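Local coordinates for 7,8-dihydro-6-hydroxymethylpterin pyrophosphokinase-dihydropteroate synthase (Plasmodium falciparum, PDB 6JWS), which probably catalyses two successive steps of folate biosynthesis, pyrophosphorylation of 6-hydroxymethyl-7,8-dihydropterin with ATP and condensation of the product with 4-aminobenzoate to 7,8-dihydropteroate, at residues S317-Y322 with H342-N347; R374-K379 with V682-V687; Q592-H595 with P601-I604. The protein carries 1 engineered substitution. All coordinates share one frame; numbering follows the deposited sequence.

Overall arrangement
All three contacts are buried; contact 1 lies in the kinase half, contacts 2 and 3 at or in the barrel. Contact 1 sits beside ATP and rests on a proline lying over a histidine face. Contact 2 spans the two halves: strand 372-377 of an antiparallel sheet meets the start of strand 684-687 in the parallel barrel, through a leucine pair and a tyrosine joined to an aspartate by one water. Contact 3 is wholly aliphatic and packs a loop after helix 584-592 on strand 603-604. Contacts 2 and 3 adjoin, their centres about 11 Å apart, because strands 684-687 and 603-604 are neighbours; F603 and R686 both touch pteroic acid. Contact 1 stands off, its nearest atoms about 17 Å from contact 2.

Contact 1: S317-Y322 with H342-N347; sequences SIPHVY and HNVLNN. With ATP (adenosine-5'-triphosphate), chain J.
One face of the H342 imidazole is covered by P319, whose CG sits above the ring centre, 3.6 Å from the centroid; at the ring edge, in plane, lies the backbone N of V344. The first is a CH-pi contact, with CG 14° off the ring normal, and it joins the loop after strand 316-318 to a type I beta turn, H342 to L345, in the kinase part of the enzyme. P319 and H342 approach head-on, and the peptide bond before P319 is cis. V344 N donates to H342 ND1 at 3.2 Å, nearly straight at 175°, which fixes the ring rotation, while H342 NE2 is bonded to the carbonyl of F217. V344 adds a looser touch, CG2 to P319 CD at 4.4 Å, and F213 meets both H342 and P319.

The strand and the loop after it also hold ATP. S317, in the strand, reads the Hoogsteen edge of adenine with its backbone: its N donates to ATP N7 at 2.7 Å and its O accepts from ATP N6 at 2.9 Å. With CG anti to the backbone N (chi1 -173°), H320 swings its imidazole toward the triphosphate. The gamma-phosphate oxygen O1G lies in the H320 ring plane, at the edge, 3.0 Å from NE2.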
# COMPACT_ATOMS: atom_id res chain seq x y z
N SER B 317 7.13 49.29 -0.15
CA SER B 317 7.95 48.53 -1.07
C SER B 317 7.07 47.72 -2.02
O SER B 317 6.33 46.84 -1.58
CB SER B 317 8.93 47.64 -0.33
OG SER B 317 9.83 47.02 -1.25
N ILE B 318 7.15 48.03 -3.31
CA ILE B 318 6.51 47.21 -4.33
C ILE B 318 7.57 46.82 -5.35
O ILE B 318 8.16 47.69 -5.98
CB ILE B 318 5.32 47.92 -5.01
CG1 ILE B 318 4.32 48.51 -4.02
CG2 ILE B 318 4.66 46.99 -6.03
CD1 ILE B 318 3.34 47.53 -3.45
N PRO B 319 7.79 45.51 -5.63
CA PRO B 319 7.16 44.42 -4.89
C PRO B 319 7.53 44.40 -3.41
O PRO B 319 8.51 45.00 -2.99
CB PRO B 319 7.75 43.18 -5.57
CG PRO B 319 8.03 43.64 -6.98
CD PRO B 319 8.57 45.04 -6.78
N HIS B 320 6.72 43.71 -2.61
CA HIS B 320 7.03 43.54 -1.20
C HIS B 320 8.48 43.06 -1.06
O HIS B 320 9.00 42.34 -1.92
CB HIS B 320 5.99 42.63 -0.54
CG HIS B 320 6.12 42.53 0.94
ND1 HIS B 320 6.99 41.64 1.54
CD2 HIS B 320 5.47 43.16 1.94
CE1 HIS B 320 6.88 41.73 2.86
NE2 HIS B 320 5.96 42.65 3.13
N VAL B 321 9.12 43.49 0.03
CA VAL B 321 10.53 43.23 0.31
C VAL B 321 10.77 41.72 0.31
O VAL B 321 11.82 41.25 -0.12
CB VAL B 321 10.93 43.87 1.66
CG1 VAL B 321 12.28 43.39 2.17
CG2 VAL B 321 10.92 45.39 1.61
N TYR B 322 9.76 40.95 0.74
CA TYR B 322 10.01 39.56 1.07
C TYR B 322 9.60 38.60 -0.05
O TYR B 322 9.80 37.40 0.09
CB TYR B 322 9.46 39.25 2.46
CG TYR B 322 10.38 39.67 3.58
CD1 TYR B 322 11.36 38.82 4.06
CD2 TYR B 322 10.29 40.94 4.15
CE1 TYR B 322 12.22 39.19 5.08
CE2 TYR B 322 11.16 41.34 5.17
CZ TYR B 322 12.12 40.46 5.63
OH TYR B 322 12.97 40.80 6.64
N HIS B 342 8.20 39.61 -13.07
CA HIS B 342 8.36 41.03 -12.81
C HIS B 342 9.78 41.45 -13.20
O HIS B 342 10.67 40.59 -13.28
CB HIS B 342 8.05 41.27 -11.32
CG HIS B 342 7.83 42.69 -10.93
ND1 HIS B 342 8.87 43.59 -10.80
CD2 HIS B 342 6.71 43.35 -10.56
CE1 HIS B 342 8.40 44.76 -10.40
NE2 HIS B 342 7.07 44.64 -10.24
N ASN B 343 10.00 42.76 -13.42
CA ASN B 343 11.27 43.32 -13.87
C ASN B 343 12.36 43.07 -12.83
O ASN B 343 13.52 42.86 -13.16
CB ASN B 343 11.19 44.84 -14.03
CG ASN B 343 9.88 45.34 -14.61
OD1 ASN B 343 9.63 45.19 -15.81
ND2 ASN B 343 9.05 45.93 -13.78
N VAL B 344 11.97 43.11 -11.56
CA VAL B 344 12.85 42.96 -10.43
C VAL B 344 13.26 41.50 -10.24
O VAL B 344 14.25 41.21 -9.57
CB VAL B 344 12.13 43.52 -9.19
CG1 VAL B 344 12.41 42.74 -7.92
CG2 VAL B 344 12.34 45.01 -9.02
N LEU B 345 12.50 40.56 -10.82
CA LEU B 345 12.74 39.16 -10.53
C LEU B 345 13.68 38.57 -11.58
O LEU B 345 13.62 38.95 -12.75
CB LEU B 345 11.41 38.40 -10.46
CG LEU B 345 10.48 38.82 -9.32
CD1 LEU B 345 9.31 37.87 -9.20
CD2 LEU B 345 11.22 38.90 -8.00
N ASN B 346 14.53 37.64 -11.14
CA ASN B 346 15.50 36.99 -12.01
C ASN B 346 14.81 36.02 -12.97
O ASN B 346 15.33 35.72 -14.04
CB ASN B 346 16.57 36.24 -11.21
CG ASN B 346 17.65 37.15 -10.66
OD1 ASN B 346 17.88 38.24 -11.18
ND2 ASN B 346 18.32 36.69 -9.61
N ASN B 347 13.65 35.50 -12.55
CA ASN B 347 12.95 34.48 -13.30
C ASN B 347 11.47 34.48 -12.94
O ASN B 347 11.04 35.21 -12.05
CB ASN B 347 13.56 33.10 -13.03
CG ASN B 347 13.68 32.24 -14.27
OD1 ASN B 347 12.82 32.25 -15.17
ND2 ASN B 347 14.77 31.48 -14.33
PG ATP J . 6.09 43.91 6.08
O1G ATP J . 6.46 42.44 6.13
O2G ATP J . 7.11 44.75 5.34
O3G ATP J . 4.68 44.12 5.57
PB ATP J . 6.12 43.74 9.08
O1B ATP J . 6.71 44.70 10.06
O2B ATP J . 6.65 42.34 9.02
O3B ATP J . 6.15 44.42 7.63
PA ATP J . 3.35 44.69 9.12
O1A ATP J . 2.62 44.30 7.87
O2A ATP J . 2.57 44.82 10.38
O3A ATP J . 4.55 43.65 9.35
O5' ATP J . 4.17 46.05 8.86
C5' ATP J . 4.13 46.64 7.54
C4' ATP J . 5.14 47.76 7.46
O4' ATP J . 5.92 47.63 6.24
C3' ATP J . 4.53 49.16 7.42
O3' ATP J . 5.39 50.05 8.12
C2' ATP J . 4.42 49.43 5.91
O2' ATP J . 4.49 50.78 5.53
C1' ATP J . 5.66 48.72 5.38
N9 ATP J . 5.50 48.24 4.01
C8 ATP J . 6.36 48.48 2.97
N7 ATP J . 5.96 47.92 1.85
C5 ATP J . 4.80 47.25 2.19
C6 ATP J . 3.92 46.45 1.43
N6 ATP J . 4.09 46.20 0.14
N1 ATP J . 2.84 45.93 2.08
C2 ATP J . 2.67 46.20 3.38
N3 ATP J . 3.44 46.94 4.18
C4 ATP J . 4.50 47.44 3.52

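Contact 2: R374-K379 with V682-V687; sequences RIYVLK and VDLIRV. With PT1 (pteroic acid), chain I.
The backbones of Y376 and L378 stay well clear of those of D683 and L684, the nearest CA atoms, of Y376 and D683, being 9.7 Å apart, so side chains and one water bridge the gap. The ends of L378 and L684 meet, with CD2 of L378 3.9 Å from CD2 of L684. Next to them Y376 and D683 run antiparallel alongside each other, the phenol ring and carboxylate planes 63° apart, and the Y376 hydroxyl OH comes to 3.8 Å from D683 CB. The Y376 ring is carried there by CG standing between the backbone N and the carbonyl carbon (chi1 72°); CD2 of L378 lies at its edge, in plane.

The polar ends meet through the water. Y376 OH donates to it at 2.7 Å, and the water, lying in the plane of the phenol, donates in turn to D683 OD1, again at 2.7 Å. The other carboxylate oxygen, D683 OD2, is held by two further partners, a salt bridge to K386 and a hydrogen bond from the backbone N of L602. The buried acid is therefore engaged at both oxygens, and the lysine would be expected to favour its charged form.

Two residues on from L684, R686 takes no part in the contact but lays one guanidinium face against the pterin of pteroic acid, NH2 3.3 Å from N8, while NE forms a salt bridge with D430. The contact thus joins the antiparallel sheet of the kinase half to the entry of the last strand of the dihydropteroate synthase TIM barrel, whose C-terminal end bears the pterin pocket, as is usual in this fold.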
# COMPACT_ATOMS: atom_id res chain seq x y z
N ARG B 374 -0.00 22.25 2.56
CA ARG B 374 -1.19 22.64 1.81
C ARG B 374 -2.46 22.29 2.60
O ARG B 374 -2.62 21.18 3.12
CB ARG B 374 -1.14 22.03 0.41
CG ARG B 374 -2.29 22.44 -0.51
CD ARG B 374 -1.74 23.11 -1.75
NE ARG B 374 -1.27 22.13 -2.68
CZ ARG B 374 -0.23 22.26 -3.48
NH1 ARG B 374 0.49 23.36 -3.49
NH2 ARG B 374 0.08 21.24 -4.26
N ILE B 375 -3.38 23.26 2.68
CA ILE B 375 -4.63 23.08 3.41
C ILE B 375 -5.81 23.19 2.45
O ILE B 375 -5.81 24.04 1.57
CB ILE B 375 -4.71 24.15 4.52
CG1 ILE B 375 -3.77 23.83 5.68
CG2 ILE B 375 -6.15 24.35 4.99
CD1 ILE B 375 -3.53 25.03 6.59
N TYR B 376 -6.86 22.37 2.68
CA TYR B 376 -8.15 22.59 2.03
C TYR B 376 -9.23 22.76 3.10
O TYR B 376 -9.00 22.38 4.25
CB TYR B 376 -8.48 21.47 1.02
CG TYR B 376 -8.83 20.15 1.66
CD1 TYR B 376 -7.83 19.30 2.10
CD2 TYR B 376 -10.15 19.74 1.84
CE1 TYR B 376 -8.11 18.07 2.66
CE2 TYR B 376 -10.45 18.51 2.42
CZ TYR B 376 -9.43 17.66 2.83
OH TYR B 376 -9.65 16.44 3.41
N VAL B 377 -10.40 23.30 2.73
CA VAL B 377 -11.45 23.53 3.73
C VAL B 377 -12.78 22.90 3.28
O VAL B 377 -13.25 23.14 2.17
CB VAL B 377 -11.61 25.03 4.08
CG1 VAL B 377 -12.74 25.28 5.07
CG2 VAL B 377 -10.31 25.61 4.63
N LEU B 378 -13.36 22.07 4.15
CA LEU B 378 -14.64 21.44 3.85
C LEU B 378 -15.78 22.31 4.35
O LEU B 378 -16.80 22.45 3.68
CB LEU B 378 -14.69 20.06 4.52
CG LEU B 378 -13.82 19.00 3.87
CD1 LEU B 378 -13.80 17.72 4.70
CD2 LEU B 378 -14.30 18.72 2.44
N LYS B 379 -15.63 22.83 5.57
CA LYS B 379 -16.69 23.61 6.18
C LYS B 379 -16.11 24.92 6.71
O LYS B 379 -16.12 25.93 6.02
CB LYS B 379 -17.45 22.76 7.21
CG LYS B 379 -18.68 23.43 7.82
CD LYS B 379 -19.27 22.67 9.02
CE LYS B 379 -20.24 23.53 9.81
NZ LYS B 379 -21.17 22.73 10.64
N VAL B 682 -6.27 9.60 -0.92
CA VAL B 682 -7.51 10.21 -1.37
C VAL B 682 -8.15 10.92 -0.18
O VAL B 682 -8.25 10.37 0.91
CB VAL B 682 -8.45 9.13 -1.95
CG1 VAL B 682 -9.77 9.74 -2.39
CG2 VAL B 682 -7.78 8.39 -3.09
N ASP B 683 -8.59 12.16 -0.39
CA ASP B 683 -9.09 13.00 0.69
C ASP B 683 -10.50 12.62 1.13
O ASP B 683 -10.80 12.70 2.32
CB ASP B 683 -8.97 14.47 0.28
CG ASP B 683 -7.53 14.83 -0.08
OD1 ASP B 683 -6.71 14.98 0.87
OD2 ASP B 683 -7.24 14.93 -1.29
N LEU B 684 -11.39 12.26 0.20
CA LEU B 684 -12.75 11.87 0.59
C LEU B 684 -13.20 10.72 -0.29
O LEU B 684 -12.92 10.72 -1.50
CB LEU B 684 -13.74 13.03 0.47
CG LEU B 684 -13.46 14.26 1.34
CD1 LEU B 684 -12.65 15.29 0.55
CD2 LEU B 684 -14.74 14.91 1.85
N ILE B 685 -13.91 9.77 0.33
CA ILE B 685 -14.51 8.67 -0.41
C ILE B 685 -16.00 8.63 -0.06
O ILE B 685 -16.41 8.79 1.11
CB ILE B 685 -13.77 7.34 -0.16
CG1 ILE B 685 -13.74 6.97 1.33
CG2 ILE B 685 -12.35 7.39 -0.72
CD1 ILE B 685 -13.20 5.57 1.64
N ARG B 686 -16.82 8.43 -1.10
CA ARG B 686 -18.26 8.55 -1.03
C ARG B 686 -18.81 7.13 -1.03
O ARG B 686 -18.66 6.43 -2.03
CB ARG B 686 -18.77 9.32 -2.26
CG ARG B 686 -20.26 9.64 -2.24
CD ARG B 686 -20.63 10.30 -3.57
NE ARG B 686 -22.06 10.51 -3.64
CZ ARG B 686 -22.94 9.64 -4.14
NH1 ARG B 686 -22.53 8.51 -4.68
NH2 ARG B 686 -24.22 9.95 -4.16
N VAL B 687 -19.39 6.70 0.10
CA VAL B 687 -19.67 5.28 0.25
C VAL B 687 -21.07 5.05 0.80
O VAL B 687 -21.61 5.89 1.54
CB VAL B 687 -18.58 4.58 1.10
CG1 VAL B 687 -17.18 4.69 0.48
CG2 VAL B 687 -18.58 5.05 2.56
C2 PT1 I . -19.78 10.26 -7.70
C3 PT1 I . -21.23 10.11 -7.64
C5 PT1 I . -21.99 11.27 -7.15
N6 PT1 I . -21.88 8.98 -8.01
C7 PT1 I . -19.94 12.49 -6.89
N9 PT1 I . -21.31 12.39 -6.80
C10 PT1 I . -23.24 8.93 -7.95
N11 PT1 I . -19.28 13.65 -6.54
C12 PT1 I . -23.96 10.04 -7.52
C21 PT1 I . -22.11 2.67 -12.18
O22 PT1 I . -22.40 1.57 -11.64
O1 PT1 I . -19.02 9.25 -8.14
N4 PT1 I . -19.20 11.43 -7.32
N8 PT1 I . -23.33 11.16 -7.11
C13 PT1 I . -23.93 7.68 -8.41
N14 PT1 I . -23.81 7.59 -9.89
C15 PT1 I . -23.41 6.42 -10.46
C16 PT1 I . -22.66 6.44 -11.66
C17 PT1 I . -23.76 5.19 -9.82
C18 PT1 I . -22.24 5.21 -12.22
C19 PT1 I . -23.35 3.97 -10.40
C20 PT1 I . -22.57 3.98 -11.59
O23 PT1 I . -21.42 2.68 -13.22
O HOH W 1 -7.46 14.90 3.49

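Contact 3: Q592-H595 with P601-I604; sequences QNIH and PLFI. With PT1 (pteroic acid), chain I.
I594 and L602 carry this contact, their side chains crossing at a slant where the loop after helix 584-592 folds back on strand 603-604, within the beta-alpha-beta unit of the TIM barrel made by strand 572-575, helix 584-592 and strand 603-604. L602 CD2 lies against I594 CD1 at 3.6 Å; the 3.3 Å approach of L602 CD2 to I594 CG1 is shorter than usual and doubtful in detail. The longer branch of I594 is aimed at the strand because CG1 is turned away from the backbone N (chi1 -151°). Beyond L602 the same branch grazes I604, with I594 CD1 4.5 Å from I604 CG2. The interaction is purely aliphatic and small, and all three residues are buried.

In the next shell, I594 sits in a short 3-10 segment that starts just after N593 leaves the helical conformation. Helix 657-680 supports the cluster, K680 touching I594 and S677 touching I604, while Y597, K386 and V682 pack on L602. L602 and I604 face the outer, helical layer, while F603 between them faces the barrel interior, where its CE1 approaches pteroic acid N11 at 3.4 Å. Backbone bonds tie the segment to both neighbours: a probable one runs from L684 N to L602 O, and F603 pairs with F574 on strand 572-575.

Farther out, the end of helix 584-592 reaches the second subunit, where the chain of Q592 packs on K702 of that subunit and its amide NE2 is hydrogen-bonded to two of that subunit's backbone carbonyls, I703 O and Q705 O.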
# COMPACT_ATOMS: atom_id res chain seq x y z
N GLN B 592 -5.79 3.74 -11.34
CA GLN B 592 -4.37 3.41 -11.44
C GLN B 592 -3.54 4.69 -11.51
O GLN B 592 -2.40 4.70 -11.05
CB GLN B 592 -4.05 2.55 -12.66
CG GLN B 592 -4.66 1.16 -12.56
CD GLN B 592 -4.46 0.36 -13.83
OE1 GLN B 592 -4.31 0.92 -14.90
NE2 GLN B 592 -4.44 -0.96 -13.72
N ASN B 593 -4.15 5.77 -12.03
CA ASN B 593 -3.44 7.00 -12.32
C ASN B 593 -3.89 8.14 -11.42
O ASN B 593 -3.80 9.31 -11.79
CB ASN B 593 -3.58 7.33 -13.81
CG ASN B 593 -2.73 6.39 -14.64
OD1 ASN B 593 -1.52 6.58 -14.74
ND2 ASN B 593 -3.33 5.36 -15.18
N ILE B 594 -4.35 7.78 -10.21
CA ILE B 594 -4.89 8.75 -9.28
C ILE B 594 -3.79 9.70 -8.77
O ILE B 594 -4.09 10.79 -8.28
CB ILE B 594 -5.66 8.02 -8.16
CG1 ILE B 594 -6.79 8.86 -7.57
CG2 ILE B 594 -4.71 7.50 -7.08
CD1 ILE B 594 -7.88 9.24 -8.57
N HIS B 595 -2.52 9.32 -8.92
CA HIS B 595 -1.41 10.12 -8.44
C HIS B 595 -1.40 11.49 -9.11
O HIS B 595 -0.85 12.45 -8.55
CB HIS B 595 -0.09 9.36 -8.65
CG HIS B 595 0.29 9.22 -10.09
ND1 HIS B 595 -0.11 8.12 -10.86
CD2 HIS B 595 0.98 10.04 -10.91
CE1 HIS B 595 0.32 8.28 -12.10
NE2 HIS B 595 0.99 9.46 -12.16
N PRO B 601 -7.25 18.51 -3.67
CA PRO B 601 -8.19 17.82 -2.80
C PRO B 601 -9.01 16.90 -3.71
O PRO B 601 -9.53 17.35 -4.73
CB PRO B 601 -9.06 18.94 -2.21
CG PRO B 601 -8.32 20.24 -2.53
CD PRO B 601 -7.56 19.95 -3.81
N LEU B 602 -9.02 15.61 -3.38
CA LEU B 602 -9.60 14.61 -4.24
C LEU B 602 -10.74 13.90 -3.51
O LEU B 602 -10.56 13.40 -2.39
CB LEU B 602 -8.50 13.63 -4.66
CG LEU B 602 -8.95 12.46 -5.55
CD1 LEU B 602 -9.40 12.94 -6.94
CD2 LEU B 602 -7.83 11.42 -5.68
N PHE B 603 -11.89 13.83 -4.19
CA PHE B 603 -13.14 13.25 -3.74
C PHE B 603 -13.51 12.19 -4.79
O PHE B 603 -13.59 12.51 -5.96
CB PHE B 603 -14.16 14.40 -3.69
CG PHE B 603 -15.57 14.04 -3.28
CD1 PHE B 603 -16.34 13.18 -4.05
CD2 PHE B 603 -16.14 14.60 -2.13
CE1 PHE B 603 -17.64 12.84 -3.66
CE2 PHE B 603 -17.43 14.25 -1.75
CZ PHE B 603 -18.18 13.38 -2.52
N ILE B 604 -13.71 10.91 -4.40
CA ILE B 604 -14.10 9.91 -5.39
C ILE B 604 -15.29 9.10 -4.89
O ILE B 604 -15.46 8.96 -3.68
CB ILE B 604 -12.94 8.95 -5.77
CG1 ILE B 604 -12.59 7.99 -4.64
CG2 ILE B 604 -11.71 9.71 -6.28
CD1 ILE B 604 -11.53 6.95 -5.01
C2 PT1 I . -19.78 10.26 -7.70
C3 PT1 I . -21.23 10.11 -7.64
C5 PT1 I . -21.99 11.27 -7.15
N6 PT1 I . -21.88 8.98 -8.01
C7 PT1 I . -19.94 12.49 -6.89
N9 PT1 I . -21.31 12.39 -6.80
C10 PT1 I . -23.24 8.93 -7.95
N11 PT1 I . -19.28 13.65 -6.54
C12 PT1 I . -23.96 10.04 -7.52
C21 PT1 I . -22.11 2.67 -12.18
O22 PT1 I . -22.40 1.57 -11.64
O1 PT1 I . -19.02 9.25 -8.14
N4 PT1 I . -19.20 11.43 -7.32
N8 PT1 I . -23.33 11.16 -7.11
C13 PT1 I . -23.93 7.68 -8.41
N14 PT1 I . -23.81 7.59 -9.89
C15 PT1 I . -23.41 6.42 -10.46
C16 PT1 I . -22.66 6.44 -11.66
C17 PT1 I . -23.76 5.19 -9.82
C18 PT1 I . -22.24 5.21 -12.22
C19 PT1 I . -23.35 3.97 -10.40
C20 PT1 I . -22.57 3.98 -11.59
O23 PT1 I . -21.42 2.68 -13.22